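Local atomic coordinates of Thiol:disulfide interchange protein DsbA (Neisseria meningitidis MC58, PDB entry 3HZ8), a protein that probably acts as a periplasmic thiol-disulfide oxidoreductase of the DsbA subfamily, introducing disulfide bonds into other proteins. Residues Gln21-Phe35 and Phe53-Trp66. The protein carries 1 engineered substitution. Residues are numbered along the deposited sequence; the frame is centred on the assembly and turned at random.
Sequences QQAGKVEVLEFFGYF and FKDDMYLRTEHVVW
Val-26 to Phe-32 and Met-57 to His-63 run side by side as the two parallel strands of a beta-alpha-beta unit of the thioredoxin fold, an example of polar side chains knitting such a pair together. Eight backbone hydrogen bonds, from Val-26 N to Asp-56 O through Val-64 N to Phe-32 O, set the register. On the face carrying Glu-27, Arg-60 and Glu-62, two salt bridges hold the guanidinium: Arg-60 NH1 meets Glu-27 OE2 at 2.8 Å, while Arg-60 NE reaches the anti lone pair of Glu-62 OE2, also at 2.8 Å. The extended Arg-60 chain, with CG anti to the backbone N (chi1 166°), carries the group between Gln-21 CG over one face and Leu-29 CD2 over the other. Tyr-58 OH accepts from Gln-22 N at 2.9 Å, and its ring lies between Glu-27 CA and the stacked amide of Gln-22. Further out, Pro-19 O accepts from Arg-60 NH1, and helix 134-149 packs on this side through Leu-146. Strand 26-32 leads toward the redox-active Cys-36–Cys-39 disulfide; near its end the His-63 edge points at the Phe-32 face, Gly-33 CA sits 3.6 Å from the imidazole centroid, and His-63 ND1 donates to Val-64 O at 2.8 Å, in the ring plane.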
loop_
_atom_site.group_PDB
_atom_site.type_symbol
_atom_site.label_atom_id
_atom_site.label_comp_id
_atom_site.label_asym_id
_atom_site.label_seq_id
_atom_site.Cartn_x
_atom_site.Cartn_y
_atom_site.Cartn_z
ATOM N N GLN A 21 0.229 11.104 5.664
ATOM C CA GLN A 21 -0.444 11.993 4.711
ATOM C C GLN A 21 -1.446 12.921 5.389
ATOM O O GLN A 21 -1.542 14.091 5.017
ATOM C CB GLN A 21 -1.134 11.193 3.626
ATOM C CG GLN A 21 -0.195 10.414 2.737
ATOM C CD GLN A 21 -0.936 9.558 1.742
ATOM O OE1 GLN A 21 -2.085 9.167 1.981
ATOM N NE2 GLN A 21 -0.292 9.273 0.605
ATOM N N GLN A 22 -2.200 12.391 6.361
ATOM C CA GLN A 22 -3.215 13.163 7.090
ATOM C C GLN A 22 -2.889 13.273 8.581
ATOM O O GLN A 22 -2.827 12.267 9.281
ATOM C CB GLN A 22 -4.604 12.545 6.891
ATOM C CG GLN A 22 -5.019 12.425 5.427
ATOM C CD GLN A 22 -6.379 11.809 5.254
ATOM O OE1 GLN A 22 -7.341 12.206 5.914
ATOM N NE2 GLN A 22 -6.477 10.834 4.360
ATOM N N ALA A 23 -2.719 14.507 9.056
ATOM C CA ALA A 23 -2.535 14.799 10.481
ATOM C C ALA A 23 -3.790 14.500 11.290
ATOM O O ALA A 23 -4.904 14.609 10.780
ATOM C CB ALA A 23 -2.133 16.259 10.671
ATOM N N GLY A 24 -3.602 14.119 12.553
ATOM C CA GLY A 24 -4.715 13.875 13.471
ATOM C C GLY A 24 -5.504 12.615 13.175
ATOM O O GLY A 24 -6.527 12.349 13.812
ATOM N N LYS A 25 -5.043 11.842 12.193
ATOM C CA LYS A 25 -5.632 10.543 11.904
ATOM C C LYS A 25 -4.612 9.440 12.184
ATOM O O LYS A 25 -3.452 9.720 12.482
ATOM C CB LYS A 25 -6.144 10.481 10.469
ATOM C CG LYS A 25 -7.497 11.172 10.259
ATOM C CD LYS A 25 -8.207 10.589 9.043
ATOM C CE LYS A 25 -9.345 11.465 8.549
ATOM N NZ LYS A 25 -9.698 11.058 7.154
ATOM N N VAL A 26 -5.070 8.197 12.129
ATOM C CA VAL A 26 -4.203 7.033 12.314
ATOM C C VAL A 26 -4.000 6.366 10.957
ATOM O O VAL A 26 -4.910 5.741 10.407
ATOM C CB VAL A 26 -4.797 6.006 13.303
ATOM C CG1 VAL A 26 -3.865 4.819 13.462
ATOM C CG2 VAL A 26 -5.070 6.650 14.664
ATOM N N GLU A 27 -2.795 6.511 10.420
ATOM C CA GLU A 27 -2.462 5.951 9.113
ATOM C C GLU A 27 -2.018 4.493 9.234
ATOM O O GLU A 27 -1.247 4.157 10.127
ATOM C CB GLU A 27 -1.327 6.754 8.481
ATOM C CG GLU A 27 -0.946 6.300 7.092
ATOM C CD GLU A 27 0.085 7.202 6.465
ATOM O OE1 GLU A 27 -0.297 8.289 5.995
ATOM O OE2 GLU A 27 1.268 6.829 6.438
ATOM N N VAL A 28 -2.514 3.652 8.329
ATOM C CA VAL A 28 -2.004 2.288 8.138
ATOM C C VAL A 28 -1.383 2.306 6.749
ATOM O O VAL A 28 -2.097 2.498 5.756
ATOM C CB VAL A 28 -3.127 1.220 8.224
ATOM C CG1 VAL A 28 -2.551 -0.182 8.013
ATOM C CG2 VAL A 28 -3.842 1.308 9.581
ATOM N N LEU A 29 -0.055 2.148 6.691
ATOM C CA LEU A 29 0.686 2.271 5.434
ATOM C C LEU A 29 1.208 0.902 4.992
ATOM O O LEU A 29 1.922 0.255 5.752
ATOM C CB LEU A 29 1.842 3.270 5.612
ATOM C CG LEU A 29 3.010 3.274 4.632
ATOM C CD1 LEU A 29 2.550 3.435 3.200
ATOM C CD2 LEU A 29 3.996 4.375 5.022
ATOM N N GLU A 30 0.827 0.451 3.798
ATOM C CA GLU A 30 1.371 -0.777 3.227
ATOM C C GLU A 30 2.308 -0.454 2.073
ATOM O O GLU A 30 1.887 0.164 1.101
ATOM C CB GLU A 30 0.247 -1.702 2.714
ATOM C CG GLU A 30 0.774 -3.062 2.227
ATOM C CD GLU A 30 -0.128 -3.759 1.226
ATOM O OE1 GLU A 30 -1.068 -3.132 0.729
ATOM O OE2 GLU A 30 0.130 -4.938 0.919
ATOM N N PHE A 31 3.563 -0.887 2.181
ATOM C CA PHE A 31 4.460 -0.951 1.014
ATOM C C PHE A 31 4.282 -2.314 0.354
ATOM O O PHE A 31 4.234 -3.331 1.050
ATOM C CB PHE A 31 5.928 -0.770 1.418
ATOM C CG PHE A 31 6.268 0.634 1.866
ATOM C CD1 PHE A 31 6.605 1.604 0.932
ATOM C CD2 PHE A 31 6.299 0.972 3.218
ATOM C CE1 PHE A 31 6.943 2.909 1.332
ATOM C CE2 PHE A 31 6.649 2.268 3.625
ATOM C CZ PHE A 31 6.963 3.236 2.670
ATOM N N PHE A 32 4.199 -2.341 -0.976
ATOM C CA PHE A 32 3.917 -3.581 -1.691
ATOM C C PHE A 32 4.535 -3.504 -3.079
ATOM O O PHE A 32 5.067 -2.463 -3.479
ATOM C CB PHE A 32 2.392 -3.805 -1.823
ATOM C CG PHE A 32 1.724 -2.864 -2.807
ATOM C CD1 PHE A 32 1.385 -3.308 -4.088
ATOM C CD2 PHE A 32 1.487 -1.531 -2.474
ATOM C CE1 PHE A 32 0.807 -2.442 -5.019
ATOM C CE2 PHE A 32 0.921 -0.645 -3.404
ATOM C CZ PHE A 32 0.575 -1.101 -4.676
ATOM N N GLY A 33 4.458 -4.607 -3.813
ATOM C CA GLY A 33 4.738 -4.588 -5.252
ATOM C C GLY A 33 3.688 -5.446 -5.927
ATOM O O GLY A 33 3.239 -6.443 -5.350
ATOM N N TYR A 34 3.292 -5.083 -7.147
ATOM C CA TYR A 34 2.295 -5.886 -7.872
ATOM C C TYR A 34 2.843 -7.262 -8.340
ATOM O O TYR A 34 2.070 -8.165 -8.665
ATOM C CB TYR A 34 1.745 -5.110 -9.068
ATOM C CG TYR A 34 0.746 -4.036 -8.725
ATOM C CD1 TYR A 34 -0.415 -4.336 -8.005
ATOM C CD2 TYR A 34 0.932 -2.730 -9.159
ATOM C CE1 TYR A 34 -1.373 -3.350 -7.721
ATOM C CE2 TYR A 34 -0.015 -1.735 -8.877
ATOM C CZ TYR A 34 -1.164 -2.047 -8.147
ATOM O OH TYR A 34 -2.104 -1.056 -7.884
ATOM N N PHE A 35 4.164 -7.413 -8.354
ATOM C CA PHE A 35 4.825 -8.679 -8.759
ATOM C C PHE A 35 4.909 -9.676 -7.616
ATOM O O PHE A 35 5.436 -10.769 -7.789
ATOM C CB PHE A 35 6.269 -8.376 -9.167
ATOM C CG PHE A 35 6.980 -7.492 -8.169
ATOM C CD1 PHE A 35 7.355 -7.998 -6.921
ATOM C CD2 PHE A 35 7.226 -6.143 -8.443
ATOM C CE1 PHE A 35 7.971 -7.197 -5.965
ATOM C CE2 PHE A 35 7.829 -5.335 -7.492
ATOM C CZ PHE A 35 8.204 -5.856 -6.248
ATOM N N PHE A 53 -12.289 -0.215 9.519
ATOM C CA PHE A 53 -11.602 0.944 10.088
ATOM C C PHE A 53 -12.590 1.982 10.607
ATOM O O PHE A 53 -13.602 2.272 9.964
ATOM C CB PHE A 53 -10.714 1.628 9.042
ATOM C CG PHE A 53 -9.396 0.931 8.762
ATOM C CD1 PHE A 53 -9.069 -0.300 9.323
ATOM C CD2 PHE A 53 -8.490 1.517 7.880
ATOM C CE1 PHE A 53 -7.849 -0.922 9.020
ATOM C CE2 PHE A 53 -7.278 0.907 7.586
ATOM C CZ PHE A 53 -6.961 -0.312 8.154
ATOM N N LYS A 54 -12.271 2.553 11.763
ATOM C CA LYS A 54 -12.957 3.735 12.273
ATOM C C LYS A 54 -12.735 4.910 11.325
ATOM O O LYS A 54 -11.831 4.866 10.488
ATOM C CB LYS A 54 -12.428 4.074 13.667
ATOM C CG LYS A 54 -12.794 3.058 14.734
ATOM C CD LYS A 54 -14.305 2.939 14.853
ATOM C CE LYS A 54 -14.697 1.838 15.814
ATOM N NZ LYS A 54 -16.008 1.268 15.428
ATOM N N ASP A 55 -13.556 5.954 11.455
ATOM C CA ASP A 55 -13.477 7.132 10.582
ATOM C C ASP A 55 -12.157 7.903 10.693
ATOM O O ASP A 55 -11.829 8.699 9.804
ATOM C CB ASP A 55 -14.659 8.084 10.845
ATOM C CG ASP A 55 -15.958 7.624 10.182
ATOM O OD1 ASP A 55 -16.962 8.369 10.282
ATOM O OD2 ASP A 55 -15.983 6.537 9.559
ATOM N N ASP A 56 -11.419 7.685 11.782
ATOM C CA ASP A 56 -10.134 8.357 11.986
ATOM C C ASP A 56 -8.943 7.538 11.495
ATOM O O ASP A 56 -7.796 7.947 11.670
ATOM C CB ASP A 56 -9.936 8.766 13.453
ATOM C CG ASP A 56 -9.669 7.583 14.377
ATOM O OD1 ASP A 56 -10.092 6.445 14.070
ATOM O OD2 ASP A 56 -9.038 7.810 15.428
ATOM N N MET A 57 -9.225 6.396 10.869
ATOM C CA MET A 57 -8.168 5.560 10.289
ATOM C C MET A 57 -8.273 5.524 8.781
ATOM O O MET A 57 -9.355 5.642 8.227
ATOM C CB MET A 57 -8.253 4.130 10.808
ATOM C CG MET A 57 -7.970 3.981 12.276
ATOM S SD MET A 57 -8.338 2.286 12.806
ATOM C CE MET A 57 -6.997 1.352 12.084
ATOM N N TYR A 58 -7.144 5.329 8.107
ATOM C CA TYR A 58 -7.173 5.153 6.662
ATOM C C TYR A 58 -6.018 4.274 6.206
ATOM O O TYR A 58 -4.978 4.208 6.880
ATOM C CB TYR A 58 -7.170 6.504 5.924
ATOM C CG TYR A 58 -5.899 7.313 6.123
ATOM C CD1 TYR A 58 -4.917 7.380 5.119
ATOM C CD2 TYR A 58 -5.669 8.005 7.314
ATOM C CE1 TYR A 58 -3.764 8.113 5.301
ATOM C CE2 TYR A 58 -4.506 8.737 7.508
ATOM C CZ TYR A 58 -3.551 8.784 6.500
ATOM O OH TYR A 58 -2.399 9.513 6.694
ATOM N N LEU A 59 -6.220 3.606 5.073
ATOM C CA LEU A 59 -5.206 2.748 4.464
ATOM C C LEU A 59 -4.520 3.485 3.313
ATOM O O LEU A 59 -5.179 3.907 2.349
ATOM C CB LEU A 59 -5.846 1.448 3.957
ATOM C CG LEU A 59 -4.916 0.460 3.239
ATOM C CD1 LEU A 59 -3.802 -0.069 4.155
ATOM C CD2 LEU A 59 -5.727 -0.698 2.661
ATOM N N ARG A 60 -3.207 3.651 3.446
ATOM C CA ARG A 60 -2.358 4.266 2.432
ATOM C C ARG A 60 -1.499 3.164 1.846
ATOM O O ARG A 60 -0.965 2.339 2.601
ATOM C CB ARG A 60 -1.448 5.299 3.100
ATOM C CG ARG A 60 -0.265 5.806 2.276
ATOM C CD ARG A 60 0.621 6.677 3.166
ATOM N NE ARG A 60 1.740 7.311 2.470
ATOM C CZ ARG A 60 2.660 8.065 3.075
ATOM N NH1 ARG A 60 2.590 8.285 4.385
ATOM N NH2 ARG A 60 3.638 8.624 2.364
ATOM N N THR A 61 -1.332 3.162 0.528
ATOM C CA THR A 61 -0.455 2.171 -0.104
ATOM C C THR A 61 0.597 2.842 -0.977
ATOM O O THR A 61 0.325 3.861 -1.612
ATOM C CB THR A 61 -1.253 1.114 -0.891
ATOM O OG1 THR A 61 -1.926 1.741 -1.983
ATOM C CG2 THR A 61 -2.286 0.451 0.007
ATOM N N GLU A 62 1.802 2.282 -0.967
ATOM C CA GLU A 62 2.913 2.813 -1.766
ATOM C C GLU A 62 3.644 1.637 -2.410
ATOM O O GLU A 62 3.958 0.653 -1.726
ATOM C CB GLU A 62 3.892 3.585 -0.872
ATOM C CG GLU A 62 3.263 4.718 -0.021
ATOM C CD GLU A 62 2.806 5.939 -0.843
ATOM O OE1 GLU A 62 3.109 6.013 -2.054
ATOM O OE2 GLU A 62 2.142 6.836 -0.268
ATOM N N HIS A 63 3.889 1.725 -3.716
ATOM C CA HIS A 63 4.600 0.656 -4.439
ATOM C C HIS A 63 6.091 0.899 -4.320
ATOM O O HIS A 63 6.555 2.021 -4.552
ATOM C CB HIS A 63 4.184 0.665 -5.917
ATOM C CG HIS A 63 4.493 -0.593 -6.668
ATOM N ND1 HIS A 63 5.773 -0.998 -6.984
ATOM C CD2 HIS A 63 3.665 -1.513 -7.217
ATOM C CE1 HIS A 63 5.720 -2.141 -7.648
ATOM N NE2 HIS A 63 4.451 -2.465 -7.822
ATOM N N VAL A 64 6.853 -0.130 -3.950
ATOM C CA VAL A 64 8.310 0.031 -3.866
ATOM C C VAL A 64 8.925 0.269 -5.251
ATOM O O VAL A 64 8.361 -0.136 -6.275
ATOM C CB VAL A 64 9.022 -1.177 -3.172
ATOM C CG1 VAL A 64 8.641 -1.236 -1.692
ATOM C CG2 VAL A 64 8.762 -2.507 -3.896
ATOM N N VAL A 65 10.075 0.945 -5.282
ATOM C CA VAL A 65 10.832 1.106 -6.529
ATOM C C VAL A 65 12.275 0.697 -6.240
ATOM O O VAL A 65 13.010 1.421 -5.563
ATOM C CB VAL A 65 10.742 2.546 -7.099
ATOM C CG1 VAL A 65 11.586 2.680 -8.374
ATOM C CG2 VAL A 65 9.286 2.936 -7.338
ATOM N N TRP A 66 12.654 -0.482 -6.735
ATOM C CA TRP A 66 13.948 -1.093 -6.428
ATOM C C TRP A 66 14.884 -1.097 -7.639
ATOM O O TRP A 66 16.046 -1.466 -7.525
ATOM C CB TRP A 66 13.730 -2.530 -5.943
ATOM C CG TRP A 66 13.203 -2.612 -4.541
ATOM C CD1 TRP A 66 13.374 -1.689 -3.543
ATOM C CD2 TRP A 66 12.451 -3.687 -3.964
ATOM N NE1 TRP A 66 12.765 -2.121 -2.385
ATOM C CE2 TRP A 66 12.187 -3.342 -2.615
ATOM C CE3 TRP A 66 11.949 -4.894 -4.466
ATOM C CZ2 TRP A 66 11.470 -4.177 -1.756
ATOM C CZ3 TRP A 66 11.253 -5.736 -3.602
ATOM C CH2 TRP A 66 11.018 -5.368 -2.258
HETATM O O HOH W 1 2.591 9.741 -0.340
HETATM O O HOH W 2 -0.427 7.319 -1.362
HETATM O O HOH W 3 -7.077 9.802 15.625
HETATM O O HOH W 4 -10.239 8.255 7.260
#